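Local coordinates for HRDC domain-containing protein (Bifidobacterium adolescentis ATCC 15703, PDB 3CYM), which is uncharacterised but probably acts as an RNase D-like 3'-5' exonuclease that binds nucleic acid, carrying helical HRDC-like domains besides its nuclease domain, at residues Pro18-Leu24 / Leu71-Leu77; Ala26-Tyr30 / Ala67-Leu72; Ala43-Arg47 / Gln103-Phe108; Glu56-Val60 / Trp156-Leu161; Trp84-Asn88 / Leu111-Pro115. Where two conformers were deposited one is given. Residue numbers count along the deposited sequence, not the author numbering.

Interaction 1 of 5, residues Pro18-Leu24 / Leu71-Leu77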
# COMPACT_ATOMS: atom_id res chain seq x y z
N PRO A 18 -19.58 17.17 3.35
CA PRO A 18 -18.78 18.25 3.93
C PRO A 18 -18.06 19.10 2.88
O PRO A 18 -17.82 18.63 1.77
CB PRO A 18 -17.75 17.51 4.79
CG PRO A 18 -18.16 16.09 4.79
CD PRO A 18 -18.98 15.85 3.59
N ASN A 19 -17.74 20.34 3.25
CA ASN A 19 -16.85 21.17 2.47
C ASN A 19 -15.43 20.81 2.84
O ASN A 19 -15.17 20.34 3.95
CB ASN A 19 -17.07 22.66 2.78
CG ASN A 19 -18.49 23.11 2.50
OD1 ASN A 19 -19.26 22.44 1.81
ND2 ASN A 19 -18.84 24.28 3.03
N VAL A 20 -14.51 21.03 1.92
CA VAL A 20 -13.10 20.78 2.18
C VAL A 20 -12.53 21.86 3.13
O VAL A 20 -12.88 23.03 3.04
CB VAL A 20 -12.29 20.62 0.86
CG1 VAL A 20 -12.42 21.85 -0.02
CG2 VAL A 20 -10.83 20.27 1.10
N ILE A 21 -11.71 21.42 4.08
CA ILE A 21 -10.97 22.31 4.95
C ILE A 21 -9.62 22.60 4.30
O ILE A 21 -8.78 21.70 4.15
CB ILE A 21 -10.82 21.71 6.36
CG1 ILE A 21 -12.20 21.56 7.01
CG2 ILE A 21 -9.96 22.61 7.21
CD1 ILE A 21 -12.25 20.61 8.19
N ASP A 22 -9.45 23.85 3.88
CA ASP A 22 -8.26 24.25 3.14
C ASP A 22 -7.70 25.61 3.56
O ASP A 22 -6.78 26.13 2.92
CB ASP A 22 -8.49 24.19 1.62
CG ASP A 22 -9.66 25.05 1.13
OD1 ASP A 22 -10.12 24.79 -0.00
OD2 ASP A 22 -10.14 25.97 1.84
N THR A 23 -8.25 26.17 4.63
CA THR A 23 -7.74 27.42 5.21
C THR A 23 -7.31 27.21 6.67
O THR A 23 -7.82 26.32 7.35
CB THR A 23 -8.77 28.57 5.13
OG1 THR A 23 -9.93 28.26 5.91
CG2 THR A 23 -9.18 28.84 3.69
N LEU A 24 -6.37 28.04 7.13
CA LEU A 24 -5.94 28.02 8.53
C LEU A 24 -7.07 28.19 9.56
O LEU A 24 -7.14 27.38 10.49
CB LEU A 24 -4.78 28.99 8.79
CG LEU A 24 -4.19 29.03 10.21
CD1 LEU A 24 -3.38 27.78 10.50
CD2 LEU A 24 -3.35 30.28 10.44
N LEU A 71 -12.73 16.94 5.86
CA LEU A 71 -11.96 16.62 4.67
C LEU A 71 -10.85 17.66 4.52
O LEU A 71 -11.12 18.80 4.16
CB LEU A 71 -12.84 16.60 3.41
CG LEU A 71 -14.13 15.76 3.41
CD1 LEU A 71 -14.73 15.75 2.05
CD2 LEU A 71 -13.84 14.35 3.84
N LEU A 72 -9.62 17.26 4.80
CA LEU A 72 -8.54 18.22 4.95
C LEU A 72 -7.62 18.18 3.74
O LEU A 72 -7.11 17.12 3.38
CB LEU A 72 -7.74 17.96 6.24
CG LEU A 72 -8.23 18.07 7.71
CD1 LEU A 72 -8.37 19.48 8.23
CD2 LEU A 72 -9.48 17.29 8.06
N ASP A 73 -7.43 19.34 3.11
CA ASP A 73 -6.53 19.51 1.97
C ASP A 73 -5.11 19.75 2.48
O ASP A 73 -4.80 20.86 2.88
CB ASP A 73 -7.02 20.73 1.16
CG ASP A 73 -6.22 20.98 -0.14
OD1 ASP A 73 -5.10 20.46 -0.34
OD2 ASP A 73 -6.75 21.74 -0.99
N PRO A 74 -4.23 18.72 2.43
CA PRO A 74 -2.88 18.84 3.01
C PRO A 74 -2.01 19.93 2.37
O PRO A 74 -1.32 20.67 3.08
CB PRO A 74 -2.26 17.45 2.78
CG PRO A 74 -3.42 16.54 2.56
CD PRO A 74 -4.42 17.38 1.83
N GLN A 75 -2.07 20.04 1.04
CA GLN A 75 -1.25 20.98 0.27
C GLN A 75 -1.63 22.43 0.54
O GLN A 75 -0.76 23.26 0.78
CB GLN A 75 -1.34 20.67 -1.23
CG GLN A 75 -0.63 19.38 -1.65
CD GLN A 75 -1.39 18.12 -1.26
OE1 GLN A 75 -2.61 18.16 -1.04
NE2 GLN A 75 -0.69 17.00 -1.15
N ALA A 76 -2.93 22.72 0.51
CA ALA A 76 -3.44 24.04 0.87
C ALA A 76 -3.13 24.41 2.33
O ALA A 76 -2.81 25.56 2.61
CB ALA A 76 -4.93 24.13 0.62
N LEU A 77 -3.22 23.43 3.23
CA LEU A 77 -2.99 23.68 4.65
C LEU A 77 -1.51 23.86 4.98
O LEU A 77 -1.18 24.60 5.90
CB LEU A 77 -3.60 22.57 5.53
CG LEU A 77 -5.13 22.44 5.60
CD1 LEU A 77 -5.52 21.19 6.38
CD2 LEU A 77 -5.78 23.68 6.18
O HOH W 1 -14.81 18.93 6.19
O HOH W 2 -9.28 22.37 -1.24

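Interaction 2 of 5, residues Ala26-Tyr30 / Ala67-Leu72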
# COMPACT_ATOMS: atom_id res chain seq x y z
N ALA A 26 -10.24 27.43 9.27
CA ALA A 26 -11.10 26.25 9.21
C ALA A 26 -10.44 25.01 9.82
O ALA A 26 -11.12 24.15 10.37
CB ALA A 26 -11.53 25.97 7.78
N PHE A 27 -9.11 24.96 9.72
CA PHE A 27 -8.28 23.94 10.37
C PHE A 27 -8.27 24.07 11.90
O PHE A 27 -8.43 23.06 12.61
CB PHE A 27 -6.85 23.99 9.82
CG PHE A 27 -5.91 23.02 10.47
CD1 PHE A 27 -5.88 21.68 10.08
CD2 PHE A 27 -5.04 23.44 11.48
CE1 PHE A 27 -5.02 20.78 10.68
CE2 PHE A 27 -4.17 22.54 12.10
CZ PHE A 27 -4.16 21.20 11.70
N ARG A 28 -8.05 25.29 12.41
CA ARG A 28 -8.06 25.55 13.84
C ARG A 28 -9.45 25.29 14.43
O ARG A 28 -9.56 24.92 15.59
CB ARG A 28 -7.62 26.98 14.18
CG ARG A 28 -6.33 27.48 13.53
CD ARG A 28 -5.04 26.95 14.16
NE ARG A 28 -4.48 27.84 15.18
CZ ARG A 28 -4.41 27.55 16.49
NH1 ARG A 28 -4.86 26.40 16.95
NH2 ARG A 28 -3.88 28.43 17.33
N ASP A 29 -10.49 25.50 13.62
CA ASP A 29 -11.86 25.25 14.06
C ASP A 29 -12.15 23.76 14.20
O ASP A 29 -12.75 23.33 15.19
CB ASP A 29 -12.88 25.88 13.11
CG ASP A 29 -14.33 25.63 13.54
OD1 ASP A 29 -14.65 25.87 14.73
OD2 ASP A 29 -15.14 25.19 12.71
N TYR A 30 -11.73 22.97 13.21
CA TYR A 30 -11.93 21.53 13.25
C TYR A 30 -11.14 20.87 14.37
O TYR A 30 -11.65 19.99 15.03
CB TYR A 30 -11.62 20.86 11.90
CG TYR A 30 -12.09 19.42 11.84
CD1 TYR A 30 -13.44 19.11 11.87
CD2 TYR A 30 -11.17 18.36 11.76
CE1 TYR A 30 -13.89 17.80 11.81
CE2 TYR A 30 -11.62 17.04 11.70
CZ TYR A 30 -12.97 16.77 11.73
OH TYR A 30 -13.42 15.47 11.69
N ALA A 67 -17.70 16.28 16.31
CA ALA A 67 -16.93 17.13 15.41
C ALA A 67 -17.38 16.93 13.98
O ALA A 67 -17.22 17.82 13.15
CB ALA A 67 -15.44 16.81 15.54
N GLY A 68 -17.92 15.75 13.69
CA GLY A 68 -18.36 15.41 12.34
C GLY A 68 -17.20 15.13 11.42
O GLY A 68 -16.08 14.87 11.87
N ILE A 69 -17.46 15.18 10.12
CA ILE A 69 -16.46 14.81 9.11
C ILE A 69 -15.62 16.02 8.68
O ILE A 69 -16.16 17.07 8.31
CB ILE A 69 -17.11 14.11 7.87
CG1 ILE A 69 -17.92 12.87 8.31
CG2 ILE A 69 -16.06 13.74 6.82
CD1 ILE A 69 -18.73 12.20 7.19
N GLY A 70 -14.30 15.85 8.77
CA GLY A 70 -13.35 16.81 8.20
C GLY A 70 -12.61 16.26 7.00
O GLY A 70 -11.96 15.22 7.10
N LEU A 71 -12.73 16.94 5.86
CA LEU A 71 -11.96 16.62 4.67
C LEU A 71 -10.85 17.66 4.52
O LEU A 71 -11.12 18.80 4.16
CB LEU A 71 -12.84 16.60 3.41
CG LEU A 71 -14.13 15.76 3.41
CD1 LEU A 71 -14.73 15.75 2.05
CD2 LEU A 71 -13.84 14.35 3.84
N LEU A 72 -9.62 17.26 4.80
CA LEU A 72 -8.54 18.22 4.95
C LEU A 72 -7.62 18.18 3.74
O LEU A 72 -7.11 17.12 3.38
CB LEU A 72 -7.74 17.96 6.24
CG LEU A 72 -8.23 18.07 7.71
CD1 LEU A 72 -8.37 19.48 8.23
CD2 LEU A 72 -9.48 17.29 8.06

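Interaction 3 of 5, residues Ala43-Arg47 / Gln103-Phe108. With NA (sodium ion), chain B; NA (sodium ion), chain C.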
# COMPACT_ATOMS: atom_id res chain seq x y z
N ALA A 43 -10.45 7.49 10.52
CA ALA A 43 -9.45 8.11 9.64
C ALA A 43 -9.33 7.46 8.27
O ALA A 43 -9.64 6.28 8.11
CB ALA A 43 -8.10 8.15 10.32
N ASP A 44 -8.90 8.24 7.28
CA ASP A 44 -8.57 7.75 5.94
C ASP A 44 -7.75 8.80 5.17
O ASP A 44 -7.58 9.92 5.64
CB ASP A 44 -9.84 7.41 5.15
CG ASP A 44 -9.62 6.35 4.11
OD1 ASP A 44 -8.51 5.79 4.05
OD2 ASP A 44 -10.54 6.06 3.33
N ALA A 45 -7.25 8.42 3.99
CA ALA A 45 -6.51 9.34 3.13
C ALA A 45 -6.67 8.97 1.68
O ALA A 45 -6.77 7.79 1.33
CB ALA A 45 -5.04 9.36 3.51
N GLU A 46 -6.66 9.98 0.82
CA GLU A 46 -6.68 9.76 -0.62
C GLU A 46 -5.37 10.18 -1.26
O GLU A 46 -4.75 11.16 -0.85
CB GLU A 46 -7.84 10.50 -1.27
CG GLU A 46 -9.24 10.15 -0.73
CD GLU A 46 -9.53 8.65 -0.71
OE1 GLU A 46 -9.27 7.96 -1.71
OE2 GLU A 46 -10.03 8.15 0.33
N ARG A 47 -4.95 9.43 -2.28
CA ARG A 47 -3.75 9.77 -3.03
C ARG A 47 -3.98 9.68 -4.54
O ARG A 47 -4.85 8.96 -5.01
CB ARG A 47 -2.56 8.93 -2.57
CG ARG A 47 -2.76 7.44 -2.60
CD ARG A 47 -1.76 6.75 -1.68
NE ARG A 47 -2.00 7.11 -0.29
CZ ARG A 47 -2.77 6.42 0.55
NH1 ARG A 47 -2.93 6.84 1.79
NH2 ARG A 47 -3.38 5.31 0.15
N GLN A 103 -1.49 1.14 4.59
CA GLN A 103 -1.63 2.06 3.47
C GLN A 103 -1.53 3.55 3.85
O GLN A 103 -0.87 4.31 3.16
CB GLN A 103 -2.94 1.80 2.72
CG GLN A 103 -2.78 1.20 1.31
CD GLN A 103 -1.83 0.01 1.25
OE1 GLN A 103 -0.81 0.05 0.55
NE2 GLN A 103 -2.16 -1.07 1.96
N ASP A 104 -2.20 3.95 4.94
CA ASP A 104 -2.28 5.37 5.30
C ASP A 104 -1.34 5.84 6.41
O ASP A 104 -1.12 7.04 6.55
CB ASP A 104 -3.71 5.77 5.67
CG ASP A 104 -4.70 5.47 4.57
OD1 ASP A 104 -4.35 5.56 3.37
OD2 ASP A 104 -5.85 5.12 4.91
N LEU A 105 -0.81 4.92 7.20
CA LEU A 105 0.10 5.30 8.28
C LEU A 105 1.42 5.96 7.83
O LEU A 105 1.88 6.88 8.51
CB LEU A 105 0.35 4.14 9.25
CG LEU A 105 -0.77 3.73 10.23
CD1 LEU A 105 -0.46 2.38 10.84
CD2 LEU A 105 -1.04 4.75 11.32
N PRO A 106 2.04 5.50 6.71
CA PRO A 106 3.25 6.22 6.30
C PRO A 106 3.02 7.69 5.93
O PRO A 106 3.84 8.55 6.30
CB PRO A 106 3.72 5.44 5.07
CG PRO A 106 3.13 4.09 5.23
CD PRO A 106 1.78 4.35 5.82
N GLY A 107 1.91 7.97 5.26
CA GLY A 107 1.53 9.32 4.86
C GLY A 107 1.16 10.21 6.03
O GLY A 107 1.52 11.38 6.04
N PHE A 108 0.43 9.65 7.00
CA PHE A 108 0.10 10.34 8.25
C PHE A 108 1.36 10.70 9.04
O PHE A 108 1.48 11.82 9.53
CB PHE A 108 -0.82 9.50 9.14
CG PHE A 108 -2.23 9.34 8.62
CD1 PHE A 108 -2.99 8.25 8.99
CD2 PHE A 108 -2.80 10.28 7.76
CE1 PHE A 108 -4.28 8.09 8.52
CE2 PHE A 108 -4.09 10.14 7.30
CZ PHE A 108 -4.83 9.04 7.68
NA NA B . -10.37 5.53 0.73
NA NA C . -7.18 3.98 2.44
O HOH W 3 -8.02 5.64 0.48
O HOH W 4 -10.27 5.19 -1.73
O HOH W 5 -1.71 8.50 4.29
O HOH W 6 -7.79 3.43 4.90
O HOH W 7 -9.54 3.63 1.86
O HOH W 8 -6.12 1.89 3.04

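Interaction 4 of 5, residues Glu56-Val60 / Trp156-Leu161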
# COMPACT_ATOMS: atom_id res chain seq x y z
N GLU A 56 1.94 10.62 -1.89
CA GLU A 56 1.61 11.81 -1.13
C GLU A 56 0.09 11.91 -1.03
O GLU A 56 -0.62 11.68 -2.01
CB GLU A 56 2.19 13.05 -1.82
CG GLU A 56 2.03 14.36 -1.06
CD GLU A 56 2.37 15.60 -1.89
OE1 GLU A 56 3.13 15.48 -2.89
OE2 GLU A 56 1.89 16.69 -1.54
N ASP A 57 -0.40 12.23 0.16
CA ASP A 57 -1.83 12.39 0.36
C ASP A 57 -2.29 13.72 -0.24
O ASP A 57 -1.73 14.78 0.04
CB ASP A 57 -2.18 12.31 1.85
CG ASP A 57 -1.89 10.94 2.46
OD1 ASP A 57 -1.79 9.94 1.71
OD2 ASP A 57 -1.78 10.86 3.71
N TRP A 58 -3.32 13.65 -1.08
CA TRP A 58 -3.96 14.83 -1.63
C TRP A 58 -5.28 15.13 -0.92
O TRP A 58 -5.95 16.13 -1.22
CB TRP A 58 -4.14 14.66 -3.13
CG TRP A 58 -2.85 14.90 -3.84
CD1 TRP A 58 -1.89 13.96 -4.14
CD2 TRP A 58 -2.34 16.15 -4.29
NE1 TRP A 58 -0.82 14.56 -4.77
CE2 TRP A 58 -1.07 15.91 -4.88
CE3 TRP A 58 -2.83 17.46 -4.28
CZ2 TRP A 58 -0.30 16.91 -5.44
CZ3 TRP A 58 -2.06 18.47 -4.83
CH2 TRP A 58 -0.80 18.19 -5.40
N LEU A 59 -5.64 14.26 0.01
CA LEU A 59 -6.78 14.47 0.90
C LEU A 59 -6.61 13.60 2.14
O LEU A 59 -6.01 12.53 2.09
CB LEU A 59 -8.11 14.16 0.20
CG LEU A 59 -9.41 14.54 0.93
CD1 LEU A 59 -9.53 16.03 1.22
CD2 LEU A 59 -10.60 14.07 0.15
N VAL A 60 -7.16 14.08 3.25
CA VAL A 60 -7.08 13.41 4.52
C VAL A 60 -8.47 13.55 5.17
O VAL A 60 -9.04 14.64 5.21
CB VAL A 60 -5.91 14.00 5.34
CG1 VAL A 60 -6.23 14.12 6.76
CG2 VAL A 60 -4.63 13.17 5.15
N TRP A 156 -6.82 12.56 -7.14
CA TRP A 156 -7.15 13.36 -5.95
C TRP A 156 -6.46 14.71 -5.86
O TRP A 156 -6.77 15.51 -4.98
CB TRP A 156 -6.97 12.55 -4.67
CG TRP A 156 -7.99 11.47 -4.60
CD1 TRP A 156 -7.84 10.17 -4.97
CD2 TRP A 156 -9.35 11.62 -4.18
NE1 TRP A 156 -9.01 9.48 -4.78
CE2 TRP A 156 -9.96 10.35 -4.30
CE3 TRP A 156 -10.11 12.69 -3.69
CZ2 TRP A 156 -11.30 10.12 -3.94
CZ3 TRP A 156 -11.45 12.46 -3.34
CH2 TRP A 156 -12.02 11.19 -3.47
N SER A 157 -5.55 14.98 -6.81
CA SER A 157 -4.89 16.29 -6.92
C SER A 157 -5.74 17.34 -7.65
O SER A 157 -5.34 18.50 -7.73
CB SER A 157 -3.55 16.15 -7.63
OG SER A 157 -3.71 15.87 -9.00
N TYR A 158 -6.89 16.93 -8.17
CA TYR A 158 -7.81 17.82 -8.88
C TYR A 158 -8.38 18.86 -7.91
O TYR A 158 -8.95 18.51 -6.89
CB TYR A 158 -8.94 17.02 -9.53
CG TYR A 158 -9.67 17.72 -10.66
CD1 TYR A 158 -10.71 18.62 -10.40
CD2 TYR A 158 -9.33 17.48 -12.00
CE1 TYR A 158 -11.38 19.27 -11.44
CE2 TYR A 158 -10.00 18.13 -13.05
CZ TYR A 158 -11.02 19.02 -12.76
OH TYR A 158 -11.70 19.66 -13.78
N ARG A 159 -8.20 20.15 -8.21
CA ARG A 159 -8.81 21.23 -7.43
C ARG A 159 -9.66 22.13 -8.33
O ARG A 159 -9.27 22.40 -9.46
CB ARG A 159 -7.77 22.07 -6.68
CG ARG A 159 -6.91 21.32 -5.66
CD ARG A 159 -7.69 20.96 -4.41
NE ARG A 159 -6.85 20.29 -3.43
CZ ARG A 159 -6.63 18.98 -3.38
NH1 ARG A 159 -7.18 18.15 -4.26
NH2 ARG A 159 -5.84 18.49 -2.43
N PRO A 160 -10.85 22.55 -7.86
CA PRO A 160 -11.49 22.18 -6.60
C PRO A 160 -12.03 20.75 -6.66
O PRO A 160 -12.35 20.26 -7.74
CB PRO A 160 -12.63 23.18 -6.47
CG PRO A 160 -12.94 23.58 -7.86
CD PRO A 160 -11.68 23.49 -8.64
N LEU A 161 -12.08 20.08 -5.51
CA LEU A 161 -12.63 18.73 -5.45
C LEU A 161 -14.14 18.78 -5.68
O LEU A 161 -14.85 19.53 -5.00
CB LEU A 161 -12.30 18.06 -4.12
CG LEU A 161 -10.86 17.58 -3.90
CD1 LEU A 161 -10.59 17.31 -2.44
CD2 LEU A 161 -10.55 16.36 -4.76

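Interaction 5 of 5, residues Trp84-Asn88 / Leu111-Pro115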
# COMPACT_ATOMS: atom_id res chain seq x y z
N TRP A 84 0.37 20.60 12.11
CA TRP A 84 -0.27 19.31 12.33
C TRP A 84 -0.13 18.82 13.77
O TRP A 84 -0.77 17.84 14.17
CB TRP A 84 0.22 18.25 11.32
CG TRP A 84 -0.51 18.30 10.00
CD1 TRP A 84 -0.02 18.77 8.81
CD2 TRP A 84 -1.87 17.90 9.74
NE1 TRP A 84 -0.99 18.68 7.83
CE2 TRP A 84 -2.13 18.14 8.37
CE3 TRP A 84 -2.88 17.34 10.54
CZ2 TRP A 84 -3.37 17.85 7.78
CZ3 TRP A 84 -4.12 17.06 9.95
CH2 TRP A 84 -4.35 17.32 8.58
N ASN A 85 0.70 19.52 14.55
CA ASN A 85 0.87 19.22 15.97
C ASN A 85 -0.34 19.69 16.78
O ASN A 85 -0.60 19.17 17.87
CB ASN A 85 2.17 19.84 16.51
CG ASN A 85 3.42 19.02 16.17
OD1 ASN A 85 4.26 18.78 17.04
ND2 ASN A 85 3.54 18.59 14.92
N ASP A 86 -1.08 20.66 16.24
CA ASP A 86 -2.35 21.10 16.84
C ASP A 86 -3.35 19.95 16.79
O ASP A 86 -4.10 19.73 17.74
CB ASP A 86 -2.94 22.28 16.07
CG ASP A 86 -2.05 23.51 16.09
OD1 ASP A 86 -1.13 23.59 16.94
OD2 ASP A 86 -2.27 24.40 15.24
N PHE A 87 -3.33 19.22 15.67
CA PHE A 87 -4.15 18.05 15.46
C PHE A 87 -3.89 16.94 16.49
O PHE A 87 -4.83 16.40 17.06
CB PHE A 87 -3.94 17.51 14.04
CG PHE A 87 -4.88 16.43 13.66
CD1 PHE A 87 -6.08 16.73 13.05
CD2 PHE A 87 -4.59 15.09 13.93
CE1 PHE A 87 -6.97 15.73 12.72
CE2 PHE A 87 -5.47 14.09 13.60
CZ PHE A 87 -6.67 14.41 13.01
N ASN A 88 -2.62 16.62 16.71
CA ASN A 88 -2.21 15.60 17.68
C ASN A 88 -2.63 15.92 19.10
O ASN A 88 -3.01 15.03 19.87
CB ASN A 88 -0.69 15.45 17.65
CG ASN A 88 -0.18 14.92 16.34
OD1 ASN A 88 -0.80 14.04 15.72
ND2 ASN A 88 0.96 15.43 15.90
N LEU A 111 3.16 13.62 7.45
CA LEU A 111 2.58 14.93 7.75
C LEU A 111 2.88 15.38 9.18
O LEU A 111 2.71 16.55 9.52
CB LEU A 111 1.08 14.96 7.43
CG LEU A 111 0.74 14.99 5.93
CD1 LEU A 111 -0.64 14.41 5.64
CD2 LEU A 111 0.86 16.39 5.35
N GLY A 112 3.34 14.45 10.01
CA GLY A 112 3.71 14.75 11.39
C GLY A 112 2.64 14.34 12.40
O GLY A 112 2.71 14.73 13.56
N MET A 113 1.66 13.56 11.94
CA MET A 113 0.64 13.03 12.83
C MET A 113 1.22 11.88 13.66
O MET A 113 2.15 11.19 13.23
CB MET A 113 -0.59 12.57 12.05
CG MET A 113 -1.51 13.70 11.62
SD MET A 113 -2.77 13.18 10.44
CE MET A 113 -1.94 13.49 8.92
N GLU A 114 0.69 11.69 14.87
CA GLU A 114 1.18 10.66 15.77
C GLU A 114 0.05 9.84 16.40
O GLU A 114 -0.28 10.06 17.57
CB GLU A 114 2.06 11.30 16.85
CG GLU A 114 3.21 10.41 17.33
CD GLU A 114 2.86 9.55 18.54
OE1 GLU A 114 3.06 8.31 18.48
OE2 GLU A 114 2.38 10.10 19.56
N PRO A 115 -0.54 8.90 15.63
CA PRO A 115 -1.54 7.97 16.19
C PRO A 115 -0.96 7.13 17.33
O PRO A 115 0.11 6.52 17.18
CB PRO A 115 -1.89 7.08 14.99
CG PRO A 115 -1.53 7.88 13.79
CD PRO A 115 -0.32 8.65 14.19

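Interaction 1 of 5, residues Pro18-Leu24 / Leu71-Leu77
Ile21 lays its side chain over Leu72, with Ile21 CG2 3.7 Å from Leu72 CD1, and the same methyl comes within 4.4 Å of Leu77 CD2. Ile21 and Leu72 project from one face of the sheet, the face that helix 24-35 covers with Phe27 and Tyr30. Beneath this packing the backbones run parallel: Ile21 N donates to Leu71 O at 2.7 Å and Asp73 N donates to Ile21 O at 2.9 Å, both nearly straight, so that one residue of the short strand bonds to the residues before and after Leu72. Towards Pro18 the pairing opens, and water 1 fills the gap, donating to Asn19 O (2.7 Å) and accepting from Leu71 N (2.9 Å). Strand 20-21 is thereby added in parallel to the outer edge of the mixed sheet of an RNase H-like exonuclease domain, beside strand 68-72. Where that strand ends, Asp73 becomes the N-cap of helix 74-79; its OD1 accepts from Ala76 N at 3.2 Å, while OD2 forms a salt bridge with Arg159. Water 2 donates to Asp73 OD2 (2.6 Å) and to Asp22 OD1 (2.8 Å), bridging the two carboxylates. Ala76 CB lies 3.7 Å from Asp22 CB, and Leu77 CD2 reaches Thr23 O at 3.5 Å, bringing the first turn of the helix against the chain just before helix 24-35.

Interaction 2 of 5, residues Ala26-Tyr30 / Ala67-Leu72
Polar contact between helix 24-35 and strand 68-72 rests on one phenol: Tyr30 OH donates to Gly68 O at 2.7 Å, reaching a backbone carbonyl near the start of the strand. The aromatic contact comes from the same side chain. Gly70 CA sits over the face of the Tyr30 ring, 3.9 Å from its centroid and 25° off the normal, a CH-pi interaction that depends on the glycine, since a CB there would clash with Tyr30 CE2. Apolar packing extends along the strand in both directions from this point. Ala67 CB lies 4.2 Å from Tyr30 CE1; at the other end Leu72 bridges two residues of the helix, placing CD2 4.2 Å from Tyr30 CD2 and CD1 3.8 Å from Phe27 CD1. Tyr30 points at the strand, while Phe27 leaves the helix sideways and brings its ring edge to Leu72. The strand alternates accordingly: Leu72 points toward the helix, whereas Ile69 and Leu71 point away, and their side chains touch helix 163-174 on the other face. The segment axes approach to 10.4 Å with their directions 146° apart, so the helix runs roughly antiparallel to the strand it covers. A sheet packed between helices in this way is characteristic of the alpha/beta sandwich of the RNase H-like fold, to which 3'-5' exonuclease domains belong.

Interaction 3 of 5, residues Ala43-Arg47 / Gln103-Phe108
Two carboxylates face each other unusually closely, Asp44 OD1 lying 2.9 Å from Asp104 OD2 with both atoms acceptors, consistent with the sodium ions and Arg47 offsetting the charge. The sodium ion of chain C binds Asp44 OD1 at 2.8 Å; Asp104 OD2 stands 3.0 Å from this ion, just beyond its ligands, and is also linked to it by water 6, 2.6 Å from each. The sodium ion of chain B takes Asp44 OD2 and Glu46 OE2, each at 2.7 Å, together with Asp172, while waters 3 and 7 bridge both ions. Such a cluster matches the two-metal site of DEDD exonucleases, where magnesium or manganese normally serves; Asp104 is probably the Exo II aspartate of that signature. Its other oxygen is neutralised by Arg47, whose NH1 makes a very short salt bridge to Asp104 OD1 at 2.5 Å. Below the site Phe108 packs on the strand: CE1 is 4.2 Å from Ala43 CB and CE2 4.0 Å from Ala45 CB. Strand 40-47, between strands 57-65 and 95-98, is crossed by helix 101-111, the axes of segments 43-47 and 103-108 approaching to 8.3 Å at 82°, while helix 163-174 supplies Asp172 from the other face.

Interaction 4 of 5, residues Glu56-Val60 / Trp156-Leu161
Leu59 occupies the apolar centre, its CD2 3.9 Å from Trp156 CZ3 and its CD1 4.0 Å from Leu161 CD1, so that the leucine fits between two side chains of the 156-161 loop. Next to it the two tryptophans meet at their bases, with Trp58 CB 3.9 Å from Trp156 CB and 3.3 Å from Trp156 O. Farther out, Ser157 CB rests on the indole of Trp58, 3.6 Å from the centroid of its six-membered ring and only 12° off the normal, a CH-pi contact. The polar edge belongs to Arg159. Its NH2 donates to Trp58 O at 2.7 Å while lying at the rim of the indole, 3.7 Å from CE3 of Trp58; NH1 turns back to Trp156 O (2.8 Å) and Tyr158 O (3.2 Å), tying up its own loop, and NE pairs with Asp73. One guanidinium thus joins the loop to the strand corner and to the start of helix 74-79. Trp58 and Leu59 are both opposite Glu46, a classic beta bulge at the corner in strand 57-65. The loop leading into helix 163-174 is thereby fastened to this bulge, beside the sodium site of the exonuclease domain that Glu46 helps to form.

Interaction 5 of 5, residues Trp84-Asn88 / Leu111-Pro115
A Schellman motif ends helix 101-111 at Gly112, and the chain that leaves it packs on the first turns of helix 84-91 in the exonuclease domain. Gly112 has phi/psi of 101°/12°, a conformation in which a CB would be jammed against the carbonyl oxygen of Leu111. Met113 holds chi1 and chi2 at m and t, carrying its thioether against both the Trp84 and Phe87 rings; chi3, at -91°, lies off the wells and swings CE over Trp84, 4.3 Å from the centroid of the six-membered ring and 10° off its normal. Its sulfur makes Met-aromatic contacts with both rings, SD being 4.6 Å from that Trp84 centroid and 4.7 Å from the Phe87 centroid. Trp84, with chi1 of -83°, points its CA-to-CB bond toward the loop, and its indole has Met113 CE and Leu111 CB over one face, the latter 4.2 Å from Trp84 CD1. Phe87 takes the t rotamer and meets Met113 CG through CD2 at 4.1 Å, and its ring also packs on Phe62 of the sheet. Asn88, in the m rotamer, bonds the loop backbone with both ends of its amide: ND2 of Asn88 donates to Gly112 O at 3.0 Å, and OD1 of Asn88 accepts from Glu114 N at 2.9 Å.

Overall arrangement
All five contacts belong to the exonuclease domain, and four involve strands of its mixed sheet. Interactions 3 and 4 are buried; interactions 1, 2 and 5 are partly open. Interactions 1 and 2 share strand 68-72, and Leu72 makes contacts in both, one using backbone pairing at the sheet edge, the other aromatic packing of a helix on its face. Interactions 3 and 4 meet where strand 40-47 pairs with strand 57-65, yet charge and metal dominate the former, indoles and an arginine the latter. Interaction 5 joins helix 84-91 to the chain after helix 101-111, the helix used by interaction 3; its Trp84 touches Phe27 and Leu72 of interaction 2.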